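Local coordinates for protein cellulosomal scaffoldin (Acetivibrio cellulolyticus, PDB 3ZUC) that binds crystalline cellulose through this family 3b carbohydrate-binding module of a cellulosomal scaffoldin, whose full-length chain probably also hydrolyses beta-1,4-glucosidic linkages, at residues V74-T79 / D84-I89; L43-T48 / G108-S113; F47-D50 / A54-F57; F10-T15 / Y118-D123. One frame throughout, in Å; residues are numbered along the deposited sequence. Where two conformers were deposited one is given.

Contact 1: V74-T79 / D84-I89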
loop_
_atom_site.group_PDB
_atom_site.type_symbol
_atom_site.label_atom_id
_atom_site.label_comp_id
_atom_site.label_asym_id
_atom_site.label_seq_id
_atom_site.Cartn_x
_atom_site.Cartn_y
_atom_site.Cartn_z
ATOM N N VAL A 74 -3.585 -10.664 4.188
ATOM C CA VAL A 74 -2.934 -11.959 4.077
ATOM C C VAL A 74 -2.003 -12.122 5.271
ATOM O O VAL A 74 -1.372 -11.162 5.696
ATOM C CB VAL A 74 -2.123 -12.049 2.751
ATOM C CG1 VAL A 74 -1.532 -13.449 2.586
ATOM C CG2 VAL A 74 -2.996 -11.678 1.574
ATOM N N LYS A 75 -1.899 -13.334 5.812
ATOM C CA LYS A 75 -0.944 -13.593 6.880
ATOM C C LYS A 75 0.449 -13.808 6.315
ATOM O O LYS A 75 0.634 -14.489 5.302
ATOM C CB LYS A 75 -1.331 -14.834 7.689
ATOM C CG LYS A 75 -2.717 -14.869 8.207
ATOM C CD LYS A 75 -2.910 -13.804 9.165
ATOM C CE LYS A 75 -3.936 -14.163 10.256
ATOM N NZ LYS A 75 -5.284 -13.966 9.739
ATOM N N MET A 76 1.448 -13.251 6.999
ATOM C CA MET A 76 2.828 -13.608 6.744
ATOM C C MET A 76 3.063 -15.023 7.216
ATOM O O MET A 76 2.521 -15.460 8.231
ATOM C CB MET A 76 3.757 -12.679 7.494
ATOM C CG MET A 76 3.762 -11.299 6.963
ATOM S SD MET A 76 4.612 -11.111 5.390
ATOM C CE MET A 76 6.288 -11.390 5.921
ATOM N N ASN A 77 3.861 -15.771 6.459
ATOM C CA ASN A 77 4.203 -17.157 6.833
ATOM C C ASN A 77 5.605 -17.487 6.387
ATOM O O ASN A 77 5.842 -17.594 5.196
ATOM C CB ASN A 77 3.257 -18.157 6.157
ATOM C CG ASN A 77 3.369 -19.553 6.740
ATOM O OD1 ASN A 77 4.437 -19.980 7.196
ATOM N ND2 ASN A 77 2.270 -20.284 6.702
ATOM N N PRO A 78 6.551 -17.637 7.307
ATOM C CA PRO A 78 6.438 -17.391 8.741
ATOM C C PRO A 78 6.323 -15.908 9.052
ATOM O O PRO A 78 6.654 -15.048 8.239
ATOM C CB PRO A 78 7.761 -17.944 9.271
ATOM C CG PRO A 78 8.745 -17.668 8.205
ATOM C CD PRO A 78 7.942 -17.989 6.932
ATOM N N THR A 79 5.871 -15.605 10.253
ATOM C CA THR A 79 5.898 -14.227 10.673
ATOM C C THR A 79 7.344 -13.771 10.909
ATOM O O THR A 79 8.249 -14.580 11.114
ATOM C CB THR A 79 5.027 -13.988 11.828
ATOM O OG1 THR A 79 5.554 -14.728 12.895
ATOM C CG2 THR A 79 3.600 -14.435 11.555
ATOM N N ASP A 84 3.366 -9.618 10.740
ATOM C CA ASP A 84 2.592 -10.843 10.794
ATOM C C ASP A 84 1.461 -10.867 9.769
ATOM O O ASP A 84 0.890 -11.936 9.551
ATOM C CB ASP A 84 2.150 -11.245 12.203
ATOM C CG ASP A 84 1.280 -10.238 12.899
ATOM O OD1 ASP A 84 0.513 -9.512 12.251
ATOM O OD2 ASP A 84 1.433 -10.133 14.140
ATOM N N GLN A 85 1.200 -9.745 9.092
ATOM C CA GLN A 85 0.198 -9.654 8.038
ATOM C C GLN A 85 0.634 -8.630 7.023
ATOM O O GLN A 85 1.495 -7.789 7.292
ATOM C CB GLN A 85 -1.185 -9.237 8.579
ATOM C CG GLN A 85 -1.735 -10.196 9.608
ATOM C CD GLN A 85 -3.216 -10.058 9.839
ATOM O OE1 GLN A 85 -3.940 -9.429 9.056
ATOM N NE2 GLN A 85 -3.701 -10.718 10.876
ATOM N N TYR A 86 -0.003 -8.665 5.857
ATOM C CA TYR A 86 0.060 -7.550 4.938
ATOM C C TYR A 86 -1.301 -7.259 4.342
ATOM O O TYR A 86 -2.124 -8.145 4.128
ATOM C CB TYR A 86 1.113 -7.744 3.840
ATOM C CG TYR A 86 0.981 -8.961 2.950
ATOM C CD1 TYR A 86 1.582 -10.150 3.305
ATOM C CD2 TYR A 86 0.332 -8.911 1.724
ATOM C CE1 TYR A 86 1.561 -11.265 2.455
ATOM C CE2 TYR A 86 0.289 -10.025 0.879
ATOM C CZ TYR A 86 0.909 -11.195 1.252
ATOM O OH TYR A 86 0.900 -12.297 0.403
ATOM N N LEU A 87 -1.506 -5.977 4.070
ATOM C CA LEU A 87 -2.543 -5.485 3.176
ATOM C C LEU A 87 -2.022 -5.591 1.757
ATOM O O LEU A 87 -0.909 -5.139 1.480
ATOM C CB LEU A 87 -2.813 -4.019 3.505
ATOM C CG LEU A 87 -3.622 -3.223 2.480
ATOM C CD1 LEU A 87 -5.049 -3.688 2.370
ATOM C CD2 LEU A 87 -3.536 -1.739 2.783
ATOM N N GLU A 88 -2.825 -6.146 0.860
ATOM C CA GLU A 88 -2.537 -6.156 -0.564
ATOM C C GLU A 88 -3.605 -5.332 -1.279
ATOM O O GLU A 88 -4.797 -5.652 -1.205
ATOM C CB GLU A 88 -2.517 -7.583 -1.126
ATOM C CG GLU A 88 -2.225 -7.628 -2.614
ATOM C CD GLU A 88 -1.909 -9.033 -3.077
ATOM O OE1 GLU A 88 -0.776 -9.513 -2.877
ATOM O OE2 GLU A 88 -2.813 -9.685 -3.626
ATOM N N ILE A 89 -3.169 -4.262 -1.938
ATOM C CA ILE A 89 -4.032 -3.392 -2.718
ATOM C C ILE A 89 -3.933 -3.790 -4.182
ATOM O O ILE A 89 -2.836 -4.014 -4.697
ATOM C CB ILE A 89 -3.627 -1.921 -2.532
ATOM C CG1 ILE A 89 -3.807 -1.487 -1.081
ATOM C CG2 ILE A 89 -4.404 -1.016 -3.468
ATOM C CD1 ILE A 89 -3.198 -0.147 -0.759
HETATM O O HOH W 1 -5.807 -11.458 8.229
#
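Val-74 and Tyr-86 form an antiparallel hydrogen-bonded pair, Val-74 N to Tyr-86 O and Tyr-86 N to Val-74 O both spanning 2.9 Å, and Lys-75 with Gln-85 follows as the non-hydrogen-bonded pair. One step on, Met-76 N donates to Asp-84 O (2.9 Å). With CG of Tyr-86 between its backbone N and carbonyl carbon (chi1 58°), the phenol lies beside Val-74, whose CB sits over one face, 3.7 Å from the ring centroid, in a CH-pi contact; Val-74 CG1 comes within 3.5 Å of Tyr-86 OH. Met-76 approaches that ring at its edge, SD 3.8 Å from CD1 of Tyr-86, a Met-aromatic contact. These strands are the two arms of a beta hairpin at the margin of a sheet, and a classic bulge at Asp-84 and Gln-85 sets both residues against Phe-47 of the next strand; His-44 of that strand stacks on Tyr-86. On the other face Lys-75 and Gln-85 run alongside, Lys-75 CE 3.5 Å from Gln-85 NE2. A water joins Lys-75 NZ to Gln-85 OE1, while Asp-52 takes a salt bridge from Lys-75 NZ and a hydrogen bond from Gln-85 NE2. Near the hairpin turn Thr-79 CG2 packs on Asp-84 CB at 3.6 Å.

Contact 2: L43-T48 / G108-S113; sequences LHYYFT and GRFAKS. With CA (calcium ion), chain B; EDO (1,2-ethanediol), chain C.
Phe-47 and Phe-110 meet in the interior as two rings arriving from opposite directions, and they illustrate how a beta sandwich is closed by side chains while its backbones stay apart: the nearest CA atoms, those of Tyr-45 and Phe-110, are 10.9 Å from each other. Strand 42-47 belongs to one five-stranded sheet and strand 102-112 to the other, the two layers of the jelly-roll sandwich known from family 3 modules. In the tight part, CE2 of Phe-110 stands over one face of Phe-47, off-centre, 3.7 Å from Phe-47 CZ. The centroids of the Phe-47 and Phe-110 rings are 5.0 Å apart and the planes make 46°, an oblique meeting of the two rings. Both residues set out toward the other segment, each with CG between its backbone N and carbonyl carbon (chi1 63° and 64°). The looser part is Tyr-45, whose CD1 comes no nearer than 4.1 Å to CZ of Phe-110; its hydroxyl turns to Asn-12 ND2.

On the other side of strand 42-47 the chemistry is polar. His-44 ND1 donates to Tyr-46 OH at 2.8 Å, in the imidazole plane, and that oxygen also shares a hydrogen bond with an ethanediol, probably from the crystallisation liquor, O2 of which is 2.6 Å from Tyr-46 OH. With His-44 NE2 bonded to Glu-88, the setting may favour a doubly protonated imidazole. Between the sheets, by contrast, the purely apolar meeting implies that shape and burial, rather than directed bonds, hold these rings.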
loop_
_atom_site.group_PDB
_atom_site.type_symbol
_atom_site.label_atom_id
_atom_site.label_comp_id
_atom_site.label_asym_id
_atom_site.label_seq_id
_atom_site.Cartn_x
_atom_site.Cartn_y
_atom_site.Cartn_z
ATOM N N LEU A 43 0.107 -3.541 -4.430
ATOM C CA LEU A 43 0.899 -2.870 -3.404
ATOM C C LEU A 43 0.761 -3.637 -2.101
ATOM O O LEU A 43 -0.320 -4.141 -1.805
ATOM C CB LEU A 43 0.396 -1.433 -3.162
ATOM C CG LEU A 43 0.210 -0.575 -4.407
ATOM C CD1 LEU A 43 -0.495 0.720 -4.069
ATOM C CD2 LEU A 43 1.537 -0.312 -5.086
ATOM N N HIS A 44 1.831 -3.708 -1.305
ATOM C CA HIS A 44 1.761 -4.292 0.033
ATOM C C HIS A 44 2.169 -3.298 1.124
ATOM O O HIS A 44 3.147 -2.556 0.980
ATOM C CB HIS A 44 2.690 -5.501 0.207
ATOM C CG HIS A 44 2.296 -6.706 -0.565
ATOM N ND1 HIS A 44 3.061 -7.853 -0.565
ATOM C CD2 HIS A 44 1.225 -6.959 -1.341
ATOM C CE1 HIS A 44 2.479 -8.764 -1.327
ATOM N NE2 HIS A 44 1.360 -8.246 -1.811
ATOM N N TYR A 45 1.432 -3.380 2.222
ATOM C CA TYR A 45 1.740 -2.684 3.475
ATOM C C TYR A 45 1.818 -3.745 4.577
ATOM O O TYR A 45 0.828 -4.444 4.823
ATOM C CB TYR A 45 0.673 -1.646 3.795
ATOM C CG TYR A 45 0.975 -0.808 5.015
ATOM C CD1 TYR A 45 0.600 -1.220 6.286
ATOM C CD2 TYR A 45 1.671 0.394 4.898
ATOM C CE1 TYR A 45 0.901 -0.457 7.408
ATOM C CE2 TYR A 45 1.980 1.159 6.006
ATOM C CZ TYR A 45 1.586 0.739 7.261
ATOM O OH TYR A 45 1.892 1.558 8.329
ATOM N N TYR A 46 2.977 -3.869 5.215
ATOM C CA TYR A 46 3.273 -4.917 6.189
ATOM C C TYR A 46 3.168 -4.397 7.619
ATOM O O TYR A 46 3.644 -3.300 7.936
ATOM C CB TYR A 46 4.705 -5.421 5.963
ATOM C CG TYR A 46 4.926 -6.064 4.620
ATOM C CD1 TYR A 46 4.641 -7.411 4.432
ATOM C CD2 TYR A 46 5.395 -5.344 3.530
ATOM C CE1 TYR A 46 4.815 -8.035 3.219
ATOM C CE2 TYR A 46 5.576 -5.957 2.306
ATOM C CZ TYR A 46 5.286 -7.300 2.140
ATOM O OH TYR A 46 5.493 -7.890 0.909
ATOM N N PHE A 47 2.576 -5.205 8.491
ATOM C CA PHE A 47 2.316 -4.760 9.842
ATOM C C PHE A 47 2.152 -5.951 10.781
ATOM O O PHE A 47 2.020 -7.098 10.345
ATOM C CB PHE A 47 1.064 -3.844 9.866
ATOM C CG PHE A 47 -0.221 -4.521 9.451
ATOM C CD1 PHE A 47 -0.544 -4.710 8.109
ATOM C CD2 PHE A 47 -1.146 -4.945 10.406
ATOM C CE1 PHE A 47 -1.734 -5.317 7.739
ATOM C CE2 PHE A 47 -2.331 -5.540 10.038
ATOM C CZ PHE A 47 -2.637 -5.727 8.701
ATOM N N THR A 48 2.143 -5.656 12.079
ATOM C CA THR A 48 1.708 -6.613 13.087
ATOM C C THR A 48 0.307 -6.216 13.543
ATOM O O THR A 48 0.066 -5.053 13.894
ATOM C CB THR A 48 2.646 -6.728 14.284
ATOM O OG1 THR A 48 2.673 -5.480 14.966
ATOM C CG2 THR A 48 4.048 -7.118 13.854
ATOM N N GLY A 108 -5.959 5.408 1.315
ATOM C CA GLY A 108 -6.836 4.428 1.953
ATOM C C GLY A 108 -6.770 4.395 3.479
ATOM O O GLY A 108 -5.864 4.971 4.076
ATOM N N ARG A 109 -7.769 3.763 4.118
ATOM C CA ARG A 109 -7.705 3.429 5.545
ATOM C C ARG A 109 -7.989 1.939 5.663
ATOM O O ARG A 109 -8.621 1.340 4.794
ATOM C CB ARG A 109 -8.759 4.206 6.420
ATOM C CG ARG A 109 -8.664 5.730 6.346
ATOM C CD ARG A 109 -9.969 6.357 6.835
ATOM N NE ARG A 109 -11.033 6.040 5.900
ATOM C CZ ARG A 109 -12.078 5.252 6.113
ATOM N NH1 ARG A 109 -12.330 4.709 7.310
ATOM N NH2 ARG A 109 -12.880 5.011 5.085
ATOM N N PHE A 110 -7.579 1.350 6.784
ATOM C CA PHE A 110 -8.102 0.063 7.197
ATOM C C PHE A 110 -8.262 -0.003 8.698
ATOM O O PHE A 110 -7.619 0.723 9.457
ATOM C CB PHE A 110 -7.314 -1.114 6.620
ATOM C CG PHE A 110 -5.858 -1.271 7.039
ATOM C CD1 PHE A 110 -4.835 -0.709 6.286
ATOM C CD2 PHE A 110 -5.522 -2.092 8.110
ATOM C CE1 PHE A 110 -3.510 -0.964 6.588
ATOM C CE2 PHE A 110 -4.183 -2.344 8.413
ATOM C CZ PHE A 110 -3.190 -1.790 7.649
ATOM N N ALA A 111 -9.181 -0.877 9.113
ATOM C CA ALA A 111 -9.569 -1.023 10.506
ATOM C C ALA A 111 -10.088 -2.432 10.743
ATOM O O ALA A 111 -10.445 -3.156 9.814
ATOM C CB ALA A 111 -10.640 -0.006 10.889
ATOM N N LYS A 112 -10.183 -2.783 12.020
ATOM C CA LYS A 112 -10.738 -4.053 12.467
ATOM C C LYS A 112 -12.256 -3.956 12.602
ATOM O O LYS A 112 -12.818 -2.887 12.839
ATOM C CB LYS A 112 -10.137 -4.414 13.827
ATOM C CG LYS A 112 -8.634 -4.554 13.775
ATOM C CD LYS A 112 -8.049 -4.870 15.149
ATOM C CE LYS A 112 -6.552 -4.798 15.092
ATOM N NZ LYS A 112 -5.909 -5.195 16.375
ATOM N N SER A 113 -12.917 -5.105 12.510
ATOM C CA SER A 113 -14.380 -5.138 12.523
ATOM C C SER A 113 -14.984 -4.586 13.800
ATOM O O SER A 113 -16.109 -4.082 13.767
ATOM C CB SER A 113 -14.853 -6.560 12.306
ATOM O OG SER A 113 -14.340 -7.371 13.346
HETATM CA CA CA B . 1.502 -3.402 15.073
HETATM C C1 EDO C . 4.847 -11.914 -0.040
HETATM O O1 EDO C . 4.707 -10.946 -1.075
HETATM C C2 EDO C . 5.037 -11.223 1.295
HETATM O O2 EDO C . 6.197 -10.384 1.259
HETATM O O HOH W 2 -0.356 -2.278 13.897
#

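Contact 3: F47-D50 / A54-F57. With CA (calcium ion), chain B.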
loop_
_atom_site.group_PDB
_atom_site.type_symbol
_atom_site.label_atom_id
_atom_site.label_comp_id
_atom_site.label_asym_id
_atom_site.label_seq_id
_atom_site.Cartn_x
_atom_site.Cartn_y
_atom_site.Cartn_z
ATOM N N PHE A 47 2.576 -5.205 8.491
ATOM C CA PHE A 47 2.316 -4.760 9.842
ATOM C C PHE A 47 2.152 -5.951 10.781
ATOM O O PHE A 47 2.020 -7.098 10.345
ATOM C CB PHE A 47 1.064 -3.844 9.866
ATOM C CG PHE A 47 -0.221 -4.521 9.451
ATOM C CD1 PHE A 47 -0.544 -4.710 8.109
ATOM C CD2 PHE A 47 -1.146 -4.945 10.406
ATOM C CE1 PHE A 47 -1.734 -5.317 7.739
ATOM C CE2 PHE A 47 -2.331 -5.540 10.038
ATOM C CZ PHE A 47 -2.637 -5.727 8.701
ATOM N N THR A 48 2.143 -5.656 12.079
ATOM C CA THR A 48 1.708 -6.613 13.087
ATOM C C THR A 48 0.307 -6.216 13.543
ATOM O O THR A 48 0.066 -5.053 13.894
ATOM C CB THR A 48 2.646 -6.728 14.284
ATOM O OG1 THR A 48 2.673 -5.480 14.966
ATOM C CG2 THR A 48 4.048 -7.118 13.854
ATOM N N VAL A 49 -0.625 -7.158 13.493
ATOM C CA VAL A 49 -2.030 -6.848 13.688
ATOM C C VAL A 49 -2.406 -6.464 15.120
ATOM O O VAL A 49 -3.384 -5.748 15.305
ATOM C CB VAL A 49 -2.901 -8.017 13.144
ATOM C CG1 VAL A 49 -2.776 -9.274 13.996
ATOM C CG2 VAL A 49 -4.352 -7.625 12.959
ATOM N N ASP A 50 -1.646 -6.941 16.113
ATOM C CA ASP A 50 -1.926 -6.624 17.521
ATOM C C ASP A 50 -3.357 -7.023 17.910
ATOM O O ASP A 50 -4.150 -6.202 18.395
ATOM C CB ASP A 50 -1.674 -5.148 17.813
ATOM C CG ASP A 50 -0.242 -4.768 17.622
ATOM O OD1 ASP A 50 0.601 -5.378 18.334
ATOM O OD2 ASP A 50 0.060 -3.880 16.820
ATOM N N ALA A 54 -11.219 -9.669 11.744
ATOM C CA ALA A 54 -11.602 -9.299 10.388
ATOM C C ALA A 54 -11.193 -7.840 10.174
ATOM O O ALA A 54 -11.402 -7.025 11.075
ATOM C CB ALA A 54 -13.111 -9.449 10.213
ATOM N N GLN A 55 -10.605 -7.529 9.014
ATOM C CA GLN A 55 -10.235 -6.173 8.662
ATOM C C GLN A 55 -10.846 -5.798 7.323
ATOM O O GLN A 55 -11.091 -6.653 6.477
ATOM C CB GLN A 55 -8.709 -6.046 8.598
ATOM C CG GLN A 55 -8.091 -6.164 9.993
ATOM C CD GLN A 55 -6.613 -6.456 9.917
ATOM O OE1 GLN A 55 -6.222 -7.600 9.545
ATOM N NE2 GLN A 55 -5.791 -5.510 10.216
ATOM N N THR A 56 -11.060 -4.502 7.157
ATOM C CA THR A 56 -11.583 -3.926 5.927
ATOM C C THR A 56 -10.679 -2.783 5.501
ATOM O O THR A 56 -10.283 -1.966 6.332
ATOM C CB THR A 56 -13.007 -3.401 6.129
ATOM O OG1 THR A 56 -13.839 -4.453 6.593
ATOM C CG2 THR A 56 -13.578 -2.867 4.823
ATOM N N PHE A 57 -10.382 -2.743 4.204
ATOM C CA PHE A 57 -9.722 -1.616 3.559
ATOM C C PHE A 57 -10.744 -0.810 2.764
ATOM O O PHE A 57 -11.555 -1.374 2.032
ATOM C CB PHE A 57 -8.641 -2.143 2.607
ATOM C CG PHE A 57 -7.980 -1.067 1.770
ATOM C CD1 PHE A 57 -6.991 -0.273 2.296
ATOM C CD2 PHE A 57 -8.373 -0.835 0.468
ATOM C CE1 PHE A 57 -6.377 0.703 1.531
ATOM C CE2 PHE A 57 -7.753 0.156 -0.303
ATOM C CZ PHE A 57 -6.770 0.921 0.236
HETATM CA CA CA B . 1.502 -3.402 15.073
HETATM O O HOH W 2 -0.356 -2.278 13.897
#
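Gln-55 extends from the first residue of strand 55-61 to touch Phe-47 and Val-49, bringing an edge strand of one layer of the beta sandwich against the calcium-binding loop that leaves the other. Its amide end comes up to the CE2–CZ side of the Phe-47 ring from the opposite direction, with amide and ring planes 73° apart. CG2 of Val-49 packs on the same group, 4.0 Å from Gln-55 CD. Because Val-49 CG1 lies between the backbone N and the carbonyl carbon (chi1 69°), CG2 is the methyl that reaches the amide. These are van der Waals contacts; the side chains bridge backbones whose nearest CA atoms, of Val-49 and Gln-55, are 9.6 Å apart. In the next shell both polar backbone atoms of Val-49 are held: its N donates to Asp-84 OD1 and its O accepts from Lys-112 NZ, which fixes the peptide frame carrying the valine. Flanking residues anchor that frame to calcium. Thr-48 chelates the ion with O at 2.5 Å and OG1 at 2.4 Å, and a water adds a further ligand. Asp-50 completes this loop's share, its OD2 2.3 Å from the calcium and 3.2 Å from Thr-48 O, two oxygens brought close by the shared metal.

Contact 4: F10-T15 / Y118-D123; sequences FFNAGT and YNQADD. With CA (calcium ion), chain B.
A small polar contact, centred on the amide of Gln-120 and the carbonyl of Gly-14, joins the loop that ends strand 6-12 to the turn following the short strand 118-119. Gln-120 NE2 donates to Gly-14 O at 3.2 Å with a nearly straight N-H...O angle of 164°. The acceptor lies close to the plane of the glutamine amide, but the nitrogen stands well out of the carbonyl plane of Gly-14. With CG anti to the carbonyl carbon (chi1 -57°), the extended Gln-120 chain carries its amide there; NE2 also bonds Gln-16 O, so this loop grips it twice. A water then ties three groups together: it donates to Gly-14 O and to Gln-120 OE1, both at 2.7 Å, and accepts from Asn-12 ND2 at 3.0 Å. The Asn-12 and Gln-120 side chains run antiparallel alongside one another, amide planes 82° apart; Asn-12 OD1 is held by Asn-127 N. Within the turn, Asn-119 OD1 accepts from Ala-121 N at 3.1 Å, an Asx turn. From the same turn, Asn-119 O (2.3 Å), Asp-122 OD1 and Asp-123 OD1 (both 2.4 Å) bind the calcium; water and Thr-48 and Asp-50 complete an all-oxygen site typical of protein-bound calcium.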
loop_
_atom_site.group_PDB
_atom_site.type_symbol
_atom_site.label_atom_id
_atom_site.label_comp_id
_atom_site.label_asym_id
_atom_site.label_seq_id
_atom_site.Cartn_x
_atom_site.Cartn_y
_atom_site.Cartn_z
ATOM N N PHE A 10 5.428 7.106 -0.350
ATOM C CA PHE A 10 4.513 6.695 0.679
ATOM C C PHE A 10 4.584 7.637 1.876
ATOM O O PHE A 10 5.659 8.164 2.180
ATOM C CB PHE A 10 4.889 5.274 1.159
ATOM C CG PHE A 10 3.927 4.716 2.180
ATOM C CD1 PHE A 10 2.722 4.177 1.775
ATOM C CD2 PHE A 10 4.196 4.796 3.532
ATOM C CE1 PHE A 10 1.793 3.750 2.694
ATOM C CE2 PHE A 10 3.265 4.349 4.451
ATOM C CZ PHE A 10 2.070 3.847 4.010
ATOM N N PHE A 11 3.468 7.778 2.596
ATOM C CA PHE A 11 3.487 8.225 3.986
ATOM C C PHE A 11 2.198 7.775 4.651
ATOM O O PHE A 11 1.257 7.327 3.993
ATOM C CB PHE A 11 3.744 9.739 4.157
ATOM C CG PHE A 11 2.602 10.665 3.775
ATOM C CD1 PHE A 11 2.292 10.918 2.455
ATOM C CD2 PHE A 11 1.901 11.342 4.750
ATOM C CE1 PHE A 11 1.297 11.815 2.099
ATOM C CE2 PHE A 11 0.896 12.244 4.411
ATOM C CZ PHE A 11 0.600 12.488 3.088
ATOM N N ASN A 12 2.177 7.873 5.975
ATOM C CA ASN A 12 1.012 7.548 6.773
ATOM C C ASN A 12 0.245 8.814 7.128
ATOM O O ASN A 12 0.830 9.749 7.699
ATOM C CB ASN A 12 1.441 6.873 8.089
ATOM C CG ASN A 12 1.987 5.474 7.874
ATOM O OD1 ASN A 12 3.181 5.276 7.651
ATOM N ND2 ASN A 12 1.093 4.488 7.897
ATOM N N ALA A 13 -1.051 8.874 6.824
ATOM C CA ALA A 13 -1.809 10.111 7.083
ATOM C C ALA A 13 -2.085 10.351 8.549
ATOM O O ALA A 13 -2.321 11.491 8.941
ATOM C CB ALA A 13 -3.119 10.144 6.319
ATOM N N GLY A 14 -2.106 9.280 9.338
ATOM C CA GLY A 14 -2.277 9.310 10.785
ATOM C C GLY A 14 -1.151 8.511 11.410
ATOM O O GLY A 14 -0.884 7.380 11.000
ATOM N N THR A 15 -0.483 9.102 12.392
ATOM C CA THR A 15 0.724 8.516 12.940
ATOM C C THR A 15 0.670 8.242 14.450
ATOM O O THR A 15 1.707 8.083 15.086
ATOM C CB THR A 15 1.955 9.355 12.606
ATOM O OG1 THR A 15 1.728 10.683 13.073
ATOM C CG2 THR A 15 2.247 9.349 11.115
ATOM N N TYR A 118 -4.743 -0.979 16.920
ATOM C CA TYR A 118 -3.431 -1.376 16.469
ATOM C C TYR A 118 -2.350 -0.655 17.291
ATOM O O TYR A 118 -2.604 0.417 17.831
ATOM C CB TYR A 118 -3.223 -0.940 15.022
ATOM C CG TYR A 118 -4.151 -1.554 14.007
ATOM C CD1 TYR A 118 -3.891 -2.800 13.467
ATOM C CD2 TYR A 118 -5.264 -0.876 13.552
ATOM C CE1 TYR A 118 -4.713 -3.351 12.493
ATOM C CE2 TYR A 118 -6.087 -1.413 12.595
ATOM C CZ TYR A 118 -5.807 -2.646 12.043
ATOM O OH TYR A 118 -6.663 -3.155 11.098
ATOM N N ASN A 119 -1.140 -1.231 17.331
ATOM C CA ASN A 119 0.086 -0.507 17.690
ATOM C C ASN A 119 0.877 -0.281 16.421
ATOM O O ASN A 119 1.485 -1.212 15.886
ATOM C CB ASN A 119 0.943 -1.289 18.698
ATOM C CG ASN A 119 2.289 -0.650 18.909
ATOM O OD1 ASN A 119 2.430 0.570 18.758
ATOM N ND2 ASN A 119 3.288 -1.452 19.244
ATOM N N GLN A 120 0.861 0.934 15.888
ATOM C CA GLN A 120 1.552 1.198 14.631
ATOM C C GLN A 120 3.068 1.148 14.775
ATOM O O GLN A 120 3.784 0.927 13.792
ATOM C CB GLN A 120 1.152 2.548 14.038
ATOM C CG GLN A 120 -0.330 2.693 13.804
ATOM C CD GLN A 120 -0.615 3.711 12.728
ATOM O OE1 GLN A 120 -0.483 3.394 11.542
ATOM N NE2 GLN A 120 -0.962 4.935 13.119
ATOM N N ALA A 121 3.576 1.406 15.983
ATOM C CA ALA A 121 4.988 1.697 16.143
ATOM C C ALA A 121 5.899 0.554 15.719
ATOM O O ALA A 121 7.026 0.812 15.289
ATOM C CB ALA A 121 5.289 2.076 17.588
ATOM N N ASP A 122 5.436 -0.688 15.855
ATOM C CA ASP A 122 6.245 -1.845 15.493
ATOM C C ASP A 122 6.031 -2.339 14.068
ATOM O O ASP A 122 6.605 -3.358 13.698
ATOM C CB ASP A 122 6.041 -2.994 16.476
ATOM C CG ASP A 122 4.678 -3.663 16.360
ATOM O OD1 ASP A 122 3.712 -2.989 15.948
ATOM O OD2 ASP A 122 4.583 -4.866 16.707
ATOM N N ASP A 123 5.230 -1.648 13.264
ATOM C CA ASP A 123 4.899 -2.168 11.955
ATOM C C ASP A 123 6.023 -1.934 10.954
ATOM O O ASP A 123 6.520 -0.818 10.818
ATOM C CB ASP A 123 3.618 -1.509 11.445
ATOM C CG ASP A 123 2.393 -1.883 12.269
ATOM O OD1 ASP A 123 2.450 -2.918 12.974
ATOM O OD2 ASP A 123 1.374 -1.147 12.160
HETATM CA CA CA B . 1.502 -3.402 15.073
HETATM O O HOH W 3 -1.319 5.067 9.582
HETATM O O HOH W 2 -0.356 -2.278 13.897
#

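Three of the four contacts gather round one calcium ion. Contact 3 lies about 5 Å from contact 2 and 12 Å from contact 4, centre to centre, and all three supply or adjoin its ligands; contact 1 sits 9 Å from contact 3, reaching the same loop through Asp-84. Strands 69-80, 83-91 and 42-47 are successive neighbours in one sheet, 55-61 and 102-112 in the other, with contact 2 spanning them. Along the chain, contact 4 encloses everything; contact 2 encloses contact 1, and contact 3 closes before contact 1 opens. The metal thus brings together chain segments distant in sequence, 48-50 and 119-123, at one end of the sandwich of this cellulose-binding module.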